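Local coordinates for protein peroxiredoxin 6 (Arenicola marina, PDB 2V2G) that probably reduces hydrogen peroxide and organic hydroperoxides to water and alcohols as a thiol-specific peroxidase of the Prx6 subfamily, at residues D40-G50 against D76-L87. The protein carries 1 engineered substitution. Residues are numbered along the deposited sequence; the frame is centred on the assembly and turned at random.
Engineered in segment 40-50: Ser45 (natural residue Cys). With BEZ (benzoic acid), chain E.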
# COMPACT_ATOMS: atom_id res chain seq x y z
N ASP A 40 -0.97 20.78 5.71
CA ASP A 40 -2.03 21.15 6.65
C ASP A 40 -3.03 22.03 5.97
O ASP A 40 -2.71 22.67 4.96
CB ASP A 40 -1.47 21.87 7.90
CG ASP A 40 -0.53 21.01 8.71
OD1 ASP A 40 -0.23 19.85 8.30
OD2 ASP A 40 -0.05 21.56 9.74
N PHE A 41 -4.26 22.08 6.52
CA PHE A 41 -5.31 22.93 5.97
C PHE A 41 -5.64 22.57 4.50
O PHE A 41 -5.86 23.48 3.66
CB PHE A 41 -5.00 24.46 6.08
CG PHE A 41 -4.62 24.97 7.48
CD1 PHE A 41 -5.56 25.07 8.51
CD2 PHE A 41 -3.31 25.36 7.75
CE1 PHE A 41 -5.21 25.53 9.77
CE2 PHE A 41 -2.97 25.84 9.00
CZ PHE A 41 -3.93 25.93 10.02
N THR A 42 -5.62 21.29 4.21
CA THR A 42 -6.12 20.79 2.94
C THR A 42 -7.13 19.68 3.20
O THR A 42 -7.08 19.01 4.26
CB THR A 42 -4.97 20.34 2.05
OG1 THR A 42 -4.31 19.25 2.71
CG2 THR A 42 -4.05 21.50 1.76
N PRO A 43 -8.11 19.53 2.27
CA PRO A 43 -9.36 18.78 2.57
C PRO A 43 -9.18 17.28 2.75
O PRO A 43 -9.64 16.70 3.75
CB PRO A 43 -10.31 19.15 1.41
CG PRO A 43 -9.40 19.61 0.31
CD PRO A 43 -8.21 20.26 0.98
N VAL A 44 -8.60 16.59 1.77
CA VAL A 44 -8.40 15.11 1.94
C VAL A 44 -7.60 14.78 3.20
O VAL A 44 -7.94 13.88 3.93
CB VAL A 44 -7.79 14.43 0.67
CG1 VAL A 44 -7.31 12.97 0.96
CG2 VAL A 44 -8.85 14.53 -0.50
N SER A 45 -6.53 15.55 3.40
CA SER A 45 -5.66 15.38 4.56
C SER A 45 -6.47 15.49 5.85
O SER A 45 -6.25 14.71 6.81
CB SER A 45 -4.55 16.39 4.59
OG SER A 45 -3.65 16.19 3.50
N THR A 46 -7.42 16.41 5.85
CA THR A 46 -8.29 16.60 7.04
C THR A 46 -9.16 15.38 7.24
O THR A 46 -9.29 14.85 8.36
CB THR A 46 -9.11 17.91 6.98
OG1 THR A 46 -8.27 19.01 6.69
CG2 THR A 46 -9.83 18.26 8.35
N THR A 47 -9.80 14.90 6.16
CA THR A 47 -10.58 13.65 6.28
C THR A 47 -9.75 12.45 6.79
O THR A 47 -10.25 11.60 7.52
CB THR A 47 -11.30 13.25 4.94
OG1 THR A 47 -10.37 12.75 3.98
CG2 THR A 47 -12.08 14.47 4.39
N GLU A 48 -8.48 12.35 6.35
CA GLU A 48 -7.61 11.25 6.74
C GLU A 48 -7.20 11.28 8.21
O GLU A 48 -7.40 10.27 8.95
CB GLU A 48 -6.37 11.22 5.87
CG GLU A 48 -6.66 10.76 4.48
CD GLU A 48 -5.35 10.65 3.70
OE1 GLU A 48 -4.56 11.58 3.85
OE2 GLU A 48 -5.11 9.61 3.06
N LEU A 49 -6.67 12.41 8.65
CA LEU A 49 -6.30 12.52 10.08
C LEU A 49 -7.54 12.42 10.95
O LEU A 49 -7.50 11.88 12.05
CB LEU A 49 -5.45 13.78 10.35
CG LEU A 49 -3.96 13.57 10.08
CD1 LEU A 49 -3.60 13.32 8.64
CD2 LEU A 49 -3.16 14.78 10.61
N GLY A 50 -8.69 12.89 10.48
CA GLY A 50 -9.92 12.73 11.25
C GLY A 50 -10.38 11.30 11.36
O GLY A 50 -10.86 10.84 12.40
N ASP A 76 1.27 25.61 12.80
CA ASP A 76 0.23 25.22 11.85
C ASP A 76 -0.41 23.85 12.19
O ASP A 76 -1.64 23.65 12.09
CB ASP A 76 0.83 25.17 10.45
CG ASP A 76 0.89 26.53 9.80
OD1 ASP A 76 0.51 27.50 10.44
OD2 ASP A 76 1.37 26.61 8.65
N HIS A 77 0.40 22.89 12.61
CA HIS A 77 -0.14 21.61 13.05
C HIS A 77 -1.10 21.79 14.22
O HIS A 77 -2.17 21.21 14.23
CB HIS A 77 0.96 20.67 13.49
CG HIS A 77 1.84 20.19 12.39
ND1 HIS A 77 3.09 19.64 12.61
CD2 HIS A 77 1.63 20.12 11.05
CE1 HIS A 77 3.59 19.25 11.45
NE2 HIS A 77 2.75 19.55 10.49
N LYS A 78 -0.71 22.59 15.19
CA LYS A 78 -1.57 22.81 16.36
C LYS A 78 -2.89 23.47 15.98
O LYS A 78 -3.95 23.01 16.41
CB LYS A 78 -0.82 23.55 17.48
CG LYS A 78 0.06 22.58 18.29
CD LYS A 78 0.81 23.23 19.47
CE LYS A 78 2.06 22.42 19.90
NZ LYS A 78 2.82 23.23 20.90
N GLU A 79 -2.84 24.48 15.12
CA GLU A 79 -4.05 25.17 14.70
C GLU A 79 -4.93 24.26 13.84
O GLU A 79 -6.13 24.12 14.06
CB GLU A 79 -3.73 26.40 13.88
CG GLU A 79 -4.97 27.21 13.54
CD GLU A 79 -4.70 28.44 12.68
OE1 GLU A 79 -3.55 28.66 12.26
OE2 GLU A 79 -5.68 29.17 12.40
N TRP A 80 -4.32 23.63 12.86
CA TRP A 80 -5.07 22.74 12.00
C TRP A 80 -5.66 21.54 12.74
O TRP A 80 -6.70 21.02 12.34
CB TRP A 80 -4.19 22.29 10.85
CG TRP A 80 -4.85 21.34 9.90
CD1 TRP A 80 -6.03 21.52 9.23
CD2 TRP A 80 -4.36 20.07 9.53
NE1 TRP A 80 -6.27 20.44 8.42
CE2 TRP A 80 -5.27 19.52 8.60
CE3 TRP A 80 -3.24 19.32 9.88
CZ2 TRP A 80 -5.09 18.26 8.01
CZ3 TRP A 80 -3.05 18.05 9.29
CH2 TRP A 80 -3.99 17.54 8.38
N SER A 81 -5.00 21.07 13.79
CA SER A 81 -5.49 19.95 14.55
C SER A 81 -6.94 20.21 15.07
O SER A 81 -7.73 19.29 15.18
CB SER A 81 -4.55 19.58 15.70
OG SER A 81 -3.35 18.99 15.27
N GLU A 82 -7.30 21.48 15.35
CA GLU A 82 -8.67 21.82 15.76
C GLU A 82 -9.69 21.54 14.65
O GLU A 82 -10.83 21.14 14.92
CB GLU A 82 -8.75 23.27 16.20
CG GLU A 82 -7.96 23.59 17.48
CD GLU A 82 -8.19 22.57 18.63
OE1 GLU A 82 -9.36 22.39 19.03
OE2 GLU A 82 -7.23 21.95 19.13
N ASP A 83 -9.29 21.76 13.40
CA ASP A 83 -10.11 21.45 12.24
C ASP A 83 -10.24 19.92 12.10
O ASP A 83 -11.33 19.40 11.82
CB ASP A 83 -9.52 22.03 10.95
CG ASP A 83 -9.59 23.57 10.86
OD1 ASP A 83 -10.14 24.28 11.75
OD2 ASP A 83 -9.04 24.05 9.84
N VAL A 84 -9.13 19.21 12.31
CA VAL A 84 -9.14 17.74 12.25
C VAL A 84 -10.10 17.13 13.30
O VAL A 84 -10.89 16.25 13.00
CB VAL A 84 -7.71 17.15 12.43
CG1 VAL A 84 -7.75 15.64 12.48
CG2 VAL A 84 -6.80 17.58 11.29
N LYS A 85 -10.01 17.60 14.53
CA LYS A 85 -10.91 17.13 15.59
C LYS A 85 -12.36 17.35 15.16
O LYS A 85 -13.19 16.47 15.31
CB LYS A 85 -10.65 17.90 16.89
CG LYS A 85 -9.33 17.62 17.53
CD LYS A 85 -9.09 18.53 18.68
CE LYS A 85 -7.76 18.28 19.26
NZ LYS A 85 -7.48 19.20 20.37
N CYS A 86 -12.65 18.53 14.63
CA CYS A 86 -14.01 18.87 14.23
C CYS A 86 -14.58 17.83 13.24
O CYS A 86 -15.66 17.28 13.43
CB CYS A 86 -13.97 20.25 13.58
SG CYS A 86 -15.57 20.84 13.06
N LEU A 87 -13.83 17.60 12.18
CA LEU A 87 -14.23 16.73 11.12
C LEU A 87 -14.34 15.29 11.64
O LEU A 87 -15.14 14.49 11.15
CB LEU A 87 -13.23 16.86 9.97
CG LEU A 87 -13.69 16.95 8.49
CD1 LEU A 87 -12.91 16.01 7.68
CD2 LEU A 87 -15.19 16.74 8.27
C BEZ E . -5.84 17.50 -0.06
O1 BEZ E . -7.05 17.69 -0.55
O2 BEZ E . -5.49 17.06 1.12
C1 BEZ E . -4.82 17.90 -1.05
C2 BEZ E . -3.55 18.26 -0.63
C3 BEZ E . -2.63 18.64 -1.56
C4 BEZ E . -2.99 18.74 -2.90
C5 BEZ E . -4.26 18.36 -3.35
C6 BEZ E . -5.20 17.95 -2.41
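The loop and first two turns of the active-site helix in a peroxiredoxin, a thioredoxin-fold enzyme, illustrate how the segment bearing a reactive residue packs on a neighbouring helix: residues 40-50 pack against helix 76-87 chiefly through Trp80, the two helix segments crossing at -65° with axes 8.1 Å apart. Trp80 lies between two layers. Asp40 CA sits over the six-membered ring, 3.9 Å from its centroid, with Phe41 N above the same face nearer the rim, while Val84 CG2 of its own helix backs the opposite face. With CG anti to the backbone N (chi1 179°), the indole reaches out across residues 40-46, and NE1 donates to Thr46 OG1, which lies close to the ring plane, at 3.0 Å. That hydroxyl in turn donates to Thr42 O, which also accepts from Thr46 N, so two bonds in series link the indole to the start of the helix. Phe41 receives the edge of the indole on its ring face, the planes 60° apart, and Trp80 CB adds a CH-pi contact over that ring; Lys210 of the second subunit makes a cation-pi contact with Phe41. A leucine in place of Trp80 would probably leave Thr46 OG1 without its indole donor and open a gap beneath Asp40 and Phe41. The first turn presents Ser45, engineered in place of the predicted peroxidatic cysteine, whose OG is hydrogen-bonded to Arg128. A benzoic acid occupies this pocket, its carboxylate held by Val44 N at O1 and Ser45 N at O2, and by Arg128. Farther along, Thr46 fits as a knob among Trp80, Asp83, Val84 and Leu87, and Leu49 spans two partners: CD2 meets Trp80 CZ3 at 3.5 Å, whereas CB rests 3.6 Å from Val84 CG1.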